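Long-range contacts in thiosulfate sulfurtransferase (Pseudomonas aeruginosa, PDB 1YT8), which probably transfers sulfane sulfur from thiosulfate to cyanide and carries four rhodanese-like domains: residues A376-W387 / V458-W468; W387-F398 / L427-C437. One frame throughout, in Å; residues are numbered along the deposited sequence.

Contact 1: A376-W387 / V458-W468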
loop_
_atom_site.group_PDB
_atom_site.type_symbol
_atom_site.label_atom_id
_atom_site.label_comp_id
_atom_site.label_asym_id
_atom_site.label_seq_id
_atom_site.Cartn_x
_atom_site.Cartn_y
_atom_site.Cartn_z
ATOM N N ALA A 376 10.279 11.555 -26.280
ATOM C CA ALA A 376 11.120 12.570 -25.668
ATOM C C ALA A 376 12.531 12.525 -26.223
ATOM O O ALA A 376 13.043 11.457 -26.569
ATOM C CB ALA A 376 11.156 12.376 -24.149
ATOM N N ASP A 377 13.149 13.693 -26.325
ATOM C CA ASP A 377 14.521 13.783 -26.794
ATOM C C ASP A 377 15.362 13.536 -25.546
ATOM O O ASP A 377 15.158 14.181 -24.512
ATOM C CB ASP A 377 14.796 15.175 -27.372
ATOM C CG ASP A 377 13.973 15.457 -28.614
ATOM O OD1 ASP A 377 14.033 14.646 -29.563
ATOM O OD2 ASP A 377 13.267 16.483 -28.647
ATOM N N THR A 378 16.289 12.588 -25.632
ATOM C CA THR A 378 17.121 12.255 -24.485
ATOM C C THR A 378 18.534 12.817 -24.553
ATOM O O THR A 378 19.005 13.254 -25.604
ATOM C CB THR A 378 17.222 10.727 -24.293
ATOM O OG1 THR A 378 17.759 10.129 -25.479
ATOM C CG2 THR A 378 15.851 10.134 -24.002
ATOM N N ILE A 379 19.198 12.800 -23.406
ATOM C CA ILE A 379 20.559 13.287 -23.282
ATOM C C ILE A 379 21.296 12.317 -22.359
ATOM O O ILE A 379 20.747 11.885 -21.346
ATOM C CB ILE A 379 20.577 14.713 -22.687
ATOM C CG1 ILE A 379 22.017 15.215 -22.565
ATOM C CG2 ILE A 379 19.877 14.725 -21.331
ATOM C CD1 ILE A 379 22.123 16.644 -22.051
ATOM N N ASP A 380 22.523 11.961 -22.722
ATOM C CA ASP A 380 23.317 11.035 -21.920
ATOM C C ASP A 380 23.869 11.743 -20.686
ATOM O O ASP A 380 24.100 12.948 -20.703
ATOM C CB ASP A 380 24.487 10.470 -22.741
ATOM C CG ASP A 380 24.033 9.792 -24.025
ATOM O OD1 ASP A 380 23.148 8.910 -23.957
ATOM O OD2 ASP A 380 24.566 10.137 -25.104
ATOM N N PRO A 381 24.086 10.994 -19.595
ATOM C CA PRO A 381 24.616 11.560 -18.352
ATOM C C PRO A 381 25.892 12.388 -18.536
ATOM O O PRO A 381 26.012 13.478 -17.981
ATOM C CB PRO A 381 24.844 10.323 -17.487
ATOM C CG PRO A 381 23.709 9.431 -17.903
ATOM C CD PRO A 381 23.713 9.579 -19.412
ATOM N N THR A 382 26.842 11.877 -19.316
ATOM C CA THR A 382 28.092 12.601 -19.537
ATOM C C THR A 382 27.866 13.916 -20.282
ATOM O O THR A 382 28.582 14.890 -20.068
ATOM C CB THR A 382 29.118 11.741 -20.313
ATOM O OG1 THR A 382 28.561 11.328 -21.565
ATOM C CG2 THR A 382 29.495 10.507 -19.504
ATOM N N THR A 383 26.871 13.944 -21.163
ATOM C CA THR A 383 26.568 15.164 -21.902
ATOM C C THR A 383 25.961 16.170 -20.932
ATOM O O THR A 383 26.282 17.355 -20.968
ATOM C CB THR A 383 25.568 14.895 -23.037
ATOM O OG1 THR A 383 26.142 13.962 -23.960
ATOM C CG2 THR A 383 25.229 16.187 -23.775
ATOM N N LEU A 384 25.083 15.689 -20.058
ATOM C CA LEU A 384 24.456 16.561 -19.075
ATOM C C LEU A 384 25.525 17.182 -18.180
ATOM O O LEU A 384 25.462 18.365 -17.853
ATOM C CB LEU A 384 23.460 15.782 -18.212
ATOM C CG LEU A 384 22.867 16.596 -17.055
ATOM C CD1 LEU A 384 22.163 17.830 -17.605
ATOM C CD2 LEU A 384 21.905 15.736 -16.247
ATOM N N ALA A 385 26.503 16.375 -17.783
ATOM C CA ALA A 385 27.581 16.867 -16.933
ATOM C C ALA A 385 28.260 18.053 -17.616
ATOM O O ALA A 385 28.526 19.076 -16.981
ATOM C CB ALA A 385 28.593 15.753 -16.662
ATOM N N ASP A 386 28.527 17.918 -18.913
ATOM C CA ASP A 386 29.151 18.998 -19.675
ATOM C C ASP A 386 28.269 20.244 -19.646
ATOM O O ASP A 386 28.745 21.343 -19.370
ATOM C CB ASP A 386 29.391 18.560 -21.123
ATOM C CG ASP A 386 30.637 17.704 -21.275
ATOM O OD1 ASP A 386 30.789 17.049 -22.330
ATOM O OD2 ASP A 386 31.474 17.693 -20.346
ATOM N N TRP A 387 26.981 20.066 -19.930
ATOM C CA TRP A 387 26.031 21.175 -19.921
ATOM C C TRP A 387 26.064 21.937 -18.597
ATOM O O TRP A 387 26.061 23.166 -18.578
ATOM C CB TRP A 387 24.609 20.653 -20.152
ATOM C CG TRP A 387 24.270 20.353 -21.584
ATOM C CD1 TRP A 387 25.144 20.122 -22.609
ATOM C CD2 TRP A 387 22.956 20.231 -22.141
ATOM N NE1 TRP A 387 24.455 19.865 -23.771
ATOM C CE2 TRP A 387 23.111 19.926 -23.513
ATOM C CE3 TRP A 387 21.661 20.351 -21.615
ATOM C CZ2 TRP A 387 22.018 19.738 -24.369
ATOM C CZ3 TRP A 387 20.572 20.162 -22.464
ATOM C CH2 TRP A 387 20.760 19.859 -23.829
ATOM N N VAL A 458 13.233 21.024 -23.865
ATOM C CA VAL A 458 13.165 20.095 -22.738
ATOM C C VAL A 458 13.716 18.736 -23.142
ATOM O O VAL A 458 13.387 18.213 -24.211
ATOM C CB VAL A 458 11.707 19.924 -22.228
ATOM C CG1 VAL A 458 11.678 18.975 -21.031
ATOM C CG2 VAL A 458 11.129 21.275 -21.836
ATOM N N PHE A 459 14.559 18.172 -22.280
ATOM C CA PHE A 459 15.181 16.875 -22.522
ATOM C C PHE A 459 14.978 15.914 -21.359
ATOM O O PHE A 459 14.735 16.334 -20.225
ATOM C CB PHE A 459 16.682 17.052 -22.748
ATOM C CG PHE A 459 17.018 17.767 -24.019
ATOM C CD1 PHE A 459 17.381 17.055 -25.158
ATOM C CD2 PHE A 459 16.943 19.155 -24.088
ATOM C CE1 PHE A 459 17.667 17.722 -26.351
ATOM C CE2 PHE A 459 17.224 19.828 -25.276
ATOM C CZ PHE A 459 17.586 19.110 -26.406
ATOM N N LEU A 460 15.093 14.624 -21.657
ATOM C CA LEU A 460 14.952 13.573 -20.658
ATOM C C LEU A 460 16.311 12.917 -20.453
ATOM O O LEU A 460 16.963 12.517 -21.418
ATOM C CB LEU A 460 13.955 12.513 -21.135
ATOM C CG LEU A 460 13.720 11.328 -20.195
ATOM C CD1 LEU A 460 13.028 11.822 -18.928
ATOM C CD2 LEU A 460 12.855 10.271 -20.895
ATOM N N LEU A 461 16.743 12.819 -19.201
ATOM C CA LEU A 461 18.020 12.186 -18.904
ATOM C C LEU A 461 17.882 10.692 -19.178
ATOM O O LEU A 461 17.067 10.009 -18.549
ATOM C CB LEU A 461 18.405 12.418 -17.441
ATOM C CG LEU A 461 19.746 11.825 -16.997
ATOM C CD1 LEU A 461 20.863 12.378 -17.869
ATOM C CD2 LEU A 461 20.001 12.165 -15.535
ATOM N N ASP A 462 18.673 10.196 -20.125
ATOM C CA ASP A 462 18.657 8.789 -20.513
ATOM C C ASP A 462 19.030 7.900 -19.329
ATOM O O ASP A 462 20.182 7.891 -18.898
ATOM C CB ASP A 462 19.659 8.555 -21.649
ATOM C CG ASP A 462 19.312 7.346 -22.505
ATOM O OD1 ASP A 462 18.822 6.334 -21.961
ATOM O OD2 ASP A 462 19.547 7.408 -23.731
ATOM N N GLY A 463 18.060 7.160 -18.804
ATOM C CA GLY A 463 18.334 6.277 -17.679
ATOM C C GLY A 463 18.162 6.914 -16.310
ATOM O O GLY A 463 18.364 6.261 -15.281
ATOM N N GLY A 464 17.802 8.192 -16.289
ATOM C CA GLY A 464 17.597 8.883 -15.029
ATOM C C GLY A 464 18.809 8.988 -14.119
ATOM O O GLY A 464 19.945 8.757 -14.534
ATOM N N THR A 465 18.554 9.333 -12.862
ATOM C CA THR A 465 19.609 9.499 -11.873
ATOM C C THR A 465 20.422 8.222 -11.660
ATOM O O THR A 465 21.614 8.284 -11.353
ATOM C CB THR A 465 19.016 9.976 -10.533
ATOM O OG1 THR A 465 18.257 11.174 -10.757
ATOM C CG2 THR A 465 20.121 10.268 -9.523
ATOM N N SER A 466 19.783 7.068 -11.826
ATOM C CA SER A 466 20.484 5.799 -11.661
ATOM C C SER A 466 21.610 5.680 -12.681
ATOM O O SER A 466 22.690 5.170 -12.371
ATOM C CB SER A 466 19.515 4.623 -11.822
ATOM O OG SER A 466 18.665 4.520 -10.694
ATOM N N ALA A 467 21.350 6.149 -13.897
ATOM C CA ALA A 467 22.345 6.111 -14.963
ATOM C C ALA A 467 23.492 7.059 -14.623
ATOM O O ALA A 467 24.661 6.729 -14.825
ATOM C CB ALA A 467 21.711 6.511 -16.288
ATOM N N TRP A 468 23.144 8.237 -14.109
ATOM C CA TRP A 468 24.130 9.240 -13.720
ATOM C C TRP A 468 25.054 8.635 -12.670
ATOM O O TRP A 468 26.278 8.713 -12.788
ATOM C CB TRP A 468 23.417 10.480 -13.162
ATOM C CG TRP A 468 24.324 11.537 -12.590
ATOM C CD1 TRP A 468 24.906 11.538 -11.352
ATOM C CD2 TRP A 468 24.751 12.744 -13.234
ATOM N NE1 TRP A 468 25.665 12.672 -11.186
ATOM C CE2 TRP A 468 25.589 13.430 -12.326
ATOM C CE3 TRP A 468 24.507 13.314 -14.492
ATOM C CZ2 TRP A 468 26.186 14.660 -12.635
ATOM C CZ3 TRP A 468 25.102 14.538 -14.800
ATOM C CH2 TRP A 468 25.931 15.196 -13.873
HETATM O O HOH W 1 13.730 18.783 -27.091
HETATM O O HOH W 2 11.855 16.036 -25.388
#
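Strand 378-379 runs parallel to strand 458-461, with Thr378 level with Leu460 and Ile379 with Leu461. Three backbone hydrogen bonds join them: Leu460 N to Asp377 O (2.9 Å), Ile379 N to Leu460 O, and, the straightest at 171°, Asp462 N to Ile379 O. Helix 381-387 then leaves the edge strand and turns back over the sheet, its axis at 129° to strand 458-461. Before the first bridge, two waters link Asp377 to the carbonyl of Val458, one through OD2 and one through N; Asp377 OD1 has a salt bridge with Arg375.

On the helix side, Trp387 meets Phe459 edge to face. Its CH2 lies 3.8 Å from Phe459 CE2, towards the rim of the phenyl ring, and the two planes are perpendicular. Ile379, extended with CG1 anti to the backbone N (chi1 -180°), puts its CD1 over the centre of the indole face. Further along, Leu461 CD1 fits under the start of the helix, 3.9 Å from both Pro381 CA and Leu384 CD2. The Trp468 ring reaches the helix with its six-membered end: CZ3 is 3.7 Å from Leu384 CD2, and CH2 touches Ala385 CB. Pro381 CG rests on Ala467 CB at 3.9 Å. Trp468 NE1 bonds to Pro474 O.

Apolar contacts thus hold helix 381-387 against the parallel sheet of this rhodanese-like fold and against helix 464-470. At the exposed end of the pairing, Asp380 OD1 and Asp462 OD2 lie 3.9 Å apart, side by side and pointing the same way, which may slightly raise the proton affinity of either, an effect solvent would damp.

Contact 2: W387-F398 / L427-C437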
loop_
_atom_site.group_PDB
_atom_site.type_symbol
_atom_site.label_atom_id
_atom_site.label_comp_id
_atom_site.label_asym_id
_atom_site.label_seq_id
_atom_site.Cartn_x
_atom_site.Cartn_y
_atom_site.Cartn_z
ATOM N N TRP A 387 26.981 20.066 -19.930
ATOM C CA TRP A 387 26.031 21.175 -19.921
ATOM C C TRP A 387 26.064 21.937 -18.597
ATOM O O TRP A 387 26.061 23.166 -18.578
ATOM C CB TRP A 387 24.609 20.653 -20.152
ATOM C CG TRP A 387 24.270 20.353 -21.584
ATOM C CD1 TRP A 387 25.144 20.122 -22.609
ATOM C CD2 TRP A 387 22.956 20.231 -22.141
ATOM N NE1 TRP A 387 24.455 19.865 -23.771
ATOM C CE2 TRP A 387 23.111 19.926 -23.513
ATOM C CE3 TRP A 387 21.661 20.351 -21.615
ATOM C CZ2 TRP A 387 22.018 19.738 -24.369
ATOM C CZ3 TRP A 387 20.572 20.162 -22.464
ATOM C CH2 TRP A 387 20.760 19.859 -23.829
ATOM N N LEU A 388 26.085 21.196 -17.493
ATOM C CA LEU A 388 26.097 21.796 -16.165
ATOM C C LEU A 388 27.367 22.583 -15.856
ATOM O O LEU A 388 27.457 23.241 -14.817
ATOM C CB LEU A 388 25.876 20.712 -15.106
ATOM C CG LEU A 388 24.485 20.066 -15.148
ATOM C CD1 LEU A 388 24.406 18.914 -14.154
ATOM C CD2 LEU A 388 23.431 21.118 -14.831
ATOM N N GLY A 389 28.340 22.515 -16.759
ATOM C CA GLY A 389 29.586 23.238 -16.567
ATOM C C GLY A 389 29.407 24.729 -16.793
ATOM O O GLY A 389 30.292 25.527 -16.483
ATOM N N GLU A 390 28.257 25.101 -17.344
ATOM C CA GLU A 390 27.927 26.496 -17.613
ATOM C C GLU A 390 26.496 26.731 -17.145
ATOM O O GLU A 390 25.691 25.801 -17.110
ATOM C CB GLU A 390 28.009 26.790 -19.113
ATOM C CG GLU A 390 29.356 26.497 -19.755
ATOM C CD GLU A 390 30.479 27.317 -19.155
ATOM O OE1 GLU A 390 30.323 28.556 -19.060
ATOM O OE2 GLU A 390 31.518 26.727 -18.784
ATOM N N PRO A 391 26.156 27.973 -16.773
ATOM C CA PRO A 391 24.787 28.231 -16.323
ATOM C C PRO A 391 23.794 28.168 -17.482
ATOM O O PRO A 391 24.189 28.226 -18.648
ATOM C CB PRO A 391 24.882 29.625 -15.709
ATOM C CG PRO A 391 25.958 30.276 -16.534
ATOM C CD PRO A 391 26.994 29.178 -16.635
ATOM N N GLY A 392 22.511 28.036 -17.159
ATOM C CA GLY A 392 21.491 27.981 -18.190
ATOM C C GLY A 392 20.712 26.678 -18.257
ATOM O O GLY A 392 19.642 26.624 -18.867
ATOM N N THR A 393 21.238 25.624 -17.643
ATOM C CA THR A 393 20.562 24.335 -17.662
ATOM C C THR A 393 19.869 24.062 -16.336
ATOM O O THR A 393 20.514 24.044 -15.285
ATOM C CB THR A 393 21.548 23.182 -17.944
ATOM O OG1 THR A 393 22.139 23.359 -19.237
ATOM C CG2 THR A 393 20.828 21.842 -17.905
ATOM N N ARG A 394 18.557 23.853 -16.387
ATOM C CA ARG A 394 17.787 23.563 -15.182
ATOM C C ARG A 394 17.431 22.081 -15.127
ATOM O O ARG A 394 16.817 21.536 -16.050
ATOM C CB ARG A 394 16.505 24.401 -15.135
ATOM C CG ARG A 394 15.600 24.079 -13.941
ATOM C CD ARG A 394 16.306 24.353 -12.611
ATOM N NE ARG A 394 16.393 25.781 -12.323
ATOM C CZ ARG A 394 17.122 26.309 -11.344
ATOM N NH1 ARG A 394 17.843 25.532 -10.547
ATOM N NH2 ARG A 394 17.119 27.620 -11.154
ATOM N N VAL A 395 17.839 21.427 -14.049
ATOM C CA VAL A 395 17.550 20.012 -13.872
ATOM C C VAL A 395 16.415 19.867 -12.868
ATOM O O VAL A 395 16.494 20.383 -11.756
ATOM C CB VAL A 395 18.783 19.250 -13.349
ATOM C CG1 VAL A 395 18.420 17.791 -13.081
ATOM C CG2 VAL A 395 19.915 19.335 -14.368
ATOM N N LEU A 396 15.358 19.174 -13.278
ATOM C CA LEU A 396 14.199 18.939 -12.427
ATOM C C LEU A 396 14.157 17.463 -12.048
ATOM O O LEU A 396 14.195 16.595 -12.921
ATOM C CB LEU A 396 12.913 19.315 -13.172
ATOM C CG LEU A 396 12.830 20.744 -13.706
ATOM C CD1 LEU A 396 11.451 20.974 -14.321
ATOM C CD2 LEU A 396 13.086 21.737 -12.572
ATOM N N ASP A 397 14.074 17.186 -10.748
ATOM C CA ASP A 397 14.042 15.817 -10.234
ATOM C C ASP A 397 12.624 15.462 -9.773
ATOM O O ASP A 397 12.093 16.082 -8.855
ATOM C CB ASP A 397 15.011 15.692 -9.053
ATOM C CG ASP A 397 15.397 14.255 -8.757
ATOM O OD1 ASP A 397 14.644 13.334 -9.147
ATOM O OD2 ASP A 397 16.455 14.048 -8.121
ATOM N N PHE A 398 12.030 14.453 -10.403
ATOM C CA PHE A 398 10.670 14.021 -10.085
ATOM C C PHE A 398 10.569 12.847 -9.110
ATOM O O PHE A 398 9.461 12.420 -8.766
ATOM C CB PHE A 398 9.937 13.664 -11.382
ATOM C CG PHE A 398 9.633 14.853 -12.248
ATOM C CD1 PHE A 398 8.399 15.489 -12.172
ATOM C CD2 PHE A 398 10.598 15.364 -13.110
ATOM C CE1 PHE A 398 8.128 16.620 -12.941
ATOM C CE2 PHE A 398 10.337 16.498 -13.882
ATOM C CZ PHE A 398 9.101 17.125 -13.797
ATOM N N LEU A 427 11.712 28.742 -9.960
ATOM C CA LEU A 427 13.054 28.497 -10.469
ATOM C C LEU A 427 13.531 29.538 -11.478
ATOM O O LEU A 427 14.712 29.573 -11.836
ATOM C CB LEU A 427 13.121 27.094 -11.069
ATOM C CG LEU A 427 12.943 25.999 -10.010
ATOM C CD1 LEU A 427 12.731 24.647 -10.667
ATOM C CD2 LEU A 427 14.170 25.975 -9.103
ATOM N N GLY A 428 12.612 30.385 -11.932
ATOM C CA GLY A 428 12.974 31.422 -12.879
ATOM C C GLY A 428 12.926 30.947 -14.315
ATOM O O GLY A 428 12.010 30.228 -14.712
ATOM N N THR A 429 13.904 31.363 -15.107
ATOM C CA THR A 429 13.951 30.960 -16.501
ATOM C C THR A 429 15.224 30.170 -16.746
ATOM O O THR A 429 16.192 30.282 -15.991
ATOM C CB THR A 429 13.923 32.180 -17.447
ATOM O OG1 THR A 429 15.088 32.983 -17.230
ATOM C CG2 THR A 429 12.682 33.022 -17.189
ATOM N N ALA A 430 15.210 29.358 -17.794
ATOM C CA ALA A 430 16.364 28.551 -18.153
ATOM C C ALA A 430 16.463 28.511 -19.669
ATOM O O ALA A 430 15.492 28.806 -20.368
ATOM C CB ALA A 430 16.208 27.142 -17.604
ATOM N N GLU A 431 17.637 28.156 -20.175
ATOM C CA GLU A 431 17.828 28.067 -21.614
ATOM C C GLU A 431 17.373 26.685 -22.068
ATOM O O GLU A 431 17.003 26.485 -23.226
ATOM C CB GLU A 431 19.300 28.301 -21.970
ATOM C CG GLU A 431 19.809 29.661 -21.495
ATOM C CD GLU A 431 21.118 30.079 -22.140
ATOM O OE1 GLU A 431 22.122 29.350 -22.003
ATOM O OE2 GLU A 431 21.139 31.150 -22.786
ATOM N N ARG A 432 17.373 25.740 -21.131
ATOM C CA ARG A 432 16.971 24.371 -21.424
ATOM C C ARG A 432 16.730 23.596 -20.132
ATOM O O ARG A 432 17.376 23.849 -19.113
ATOM C CB ARG A 432 18.058 23.680 -22.248
ATOM C CG ARG A 432 19.441 23.777 -21.618
ATOM C CD ARG A 432 20.550 23.509 -22.625
ATOM N NE ARG A 432 21.872 23.645 -22.019
ATOM C CZ ARG A 432 23.018 23.584 -22.692
ATOM N NH1 ARG A 432 23.010 23.392 -24.004
ATOM N NH2 ARG A 432 24.176 23.715 -22.054
ATOM N N TYR A 433 15.799 22.649 -20.187
ATOM C CA TYR A 433 15.464 21.827 -19.030
ATOM C C TYR A 433 15.813 20.371 -19.286
ATOM O O TYR A 433 15.673 19.875 -20.403
ATOM C CB TYR A 433 13.965 21.902 -18.733
ATOM C CG TYR A 433 13.472 23.239 -18.245
ATOM C CD1 TYR A 433 13.411 23.528 -16.881
ATOM C CD2 TYR A 433 13.039 24.209 -19.144
ATOM C CE1 TYR A 433 12.925 24.753 -16.429
ATOM C CE2 TYR A 433 12.557 25.434 -18.705
ATOM C CZ TYR A 433 12.501 25.701 -17.348
ATOM O OH TYR A 433 12.026 26.918 -16.925
ATOM N N VAL A 434 16.263 19.692 -18.238
ATOM C CA VAL A 434 16.586 18.278 -18.313
ATOM C C VAL A 434 15.819 17.644 -17.157
ATOM O O VAL A 434 15.993 18.036 -16.002
ATOM C CB VAL A 434 18.093 18.017 -18.141
ATOM C CG1 VAL A 434 18.354 16.513 -18.144
ATOM C CG2 VAL A 434 18.870 18.683 -19.278
ATOM N N LEU A 435 14.956 16.684 -17.470
ATOM C CA LEU A 435 14.148 16.035 -16.442
ATOM C C LEU A 435 14.706 14.672 -16.046
ATOM O O LEU A 435 15.206 13.925 -16.887
ATOM C CB LEU A 435 12.707 15.876 -16.938
ATOM C CG LEU A 435 12.113 17.061 -17.716
ATOM C CD1 LEU A 435 10.648 16.765 -18.004
ATOM C CD2 LEU A 435 12.249 18.360 -16.930
ATOM N N THR A 436 14.613 14.348 -14.761
ATOM C CA THR A 436 15.108 13.069 -14.279
ATOM C C THR A 436 14.258 12.536 -13.130
ATOM O O THR A 436 13.363 13.209 -12.626
ATOM C CB THR A 436 16.577 13.185 -13.788
ATOM O OG1 THR A 436 17.113 11.878 -13.539
ATOM C CG2 THR A 436 16.648 13.995 -12.496
ATOM N N CYS A 437 14.550 11.301 -12.752
ATOM C CA CYS A 437 13.913 10.616 -11.635
ATOM C C CYS A 437 14.742 9.348 -11.507
ATOM O O CYS A 437 15.774 9.222 -12.173
ATOM C CB CYS A 437 12.430 10.304 -11.906
ATOM S SG CYS A 437 12.058 9.116 -13.210
HETATM O O HOH W 3 24.106 25.030 -19.338
HETATM O O HOH W 4 14.915 27.716 -14.066
#
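Arg432 lays its guanidinium flat on the indole of Trp387, planes 5° apart, with CZ 3.6 Å from the centroid of the five-membered ring in a cation-pi stack. Its CD adds a CH-pi contact over the six-membered ring. Extended from CG to NE, the arginine also gives its NE-H to Thr393 OG1 (2.8 Å), which lies at the edge of the guanidinium; a water joins NH2 to Trp387 O and Thr393 OG1.

Strands 393-397 and 432-436, adjacent inner strands in the five-stranded parallel sheet of a rhodanese-like domain, pair from Thr393-Arg432 to Asp397-Thr436. Gly392 O receives Glu431 N at 2.8 Å where the pairing begins.

Across the sheet from Arg432, Arg394 bends at chi2 and chi3 (61° and 75°), bringing its guanidinium over Leu427 CD2 and NH2 to Leu427 O (3.2 Å). A water bridges NE to the same carbonyl. The aliphatic part of Arg394 packs against Tyr433, CB to CD1 3.7 Å, while Leu396 CD2 presses tightly on Leu427 CD1 at 3.5 Å.

Each arginine therefore pairs an apolar surface with hydrogen bonds: the stack and the Thr393 bond fix the rotation of one guanidinium, and Leu427 with its carbonyl steadies the other.

In the fold
Both contacts belong to the last of four rhodanese-like units, whose five-stranded parallel sheet has the order 378-379, 458-461, 432-436, 393-397, 413-414. The chain enters along edge strand 378-379, forms helix 381-387 and passes through Trp387, shared by both contacts, into strand 393-397. After strand 413-414 and helix 420-427 it returns as strand 432-436, where contact 2 closes the inner loop. Helix 441-454 then leads to strand 458-461, and contact 1 closes the outer loop, with contact 2 nested inside. Phe459 bonds through its backbone to Tyr433 and Leu435, joining the two strand pairs, while Trp387 spans both through Phe459 and Arg432.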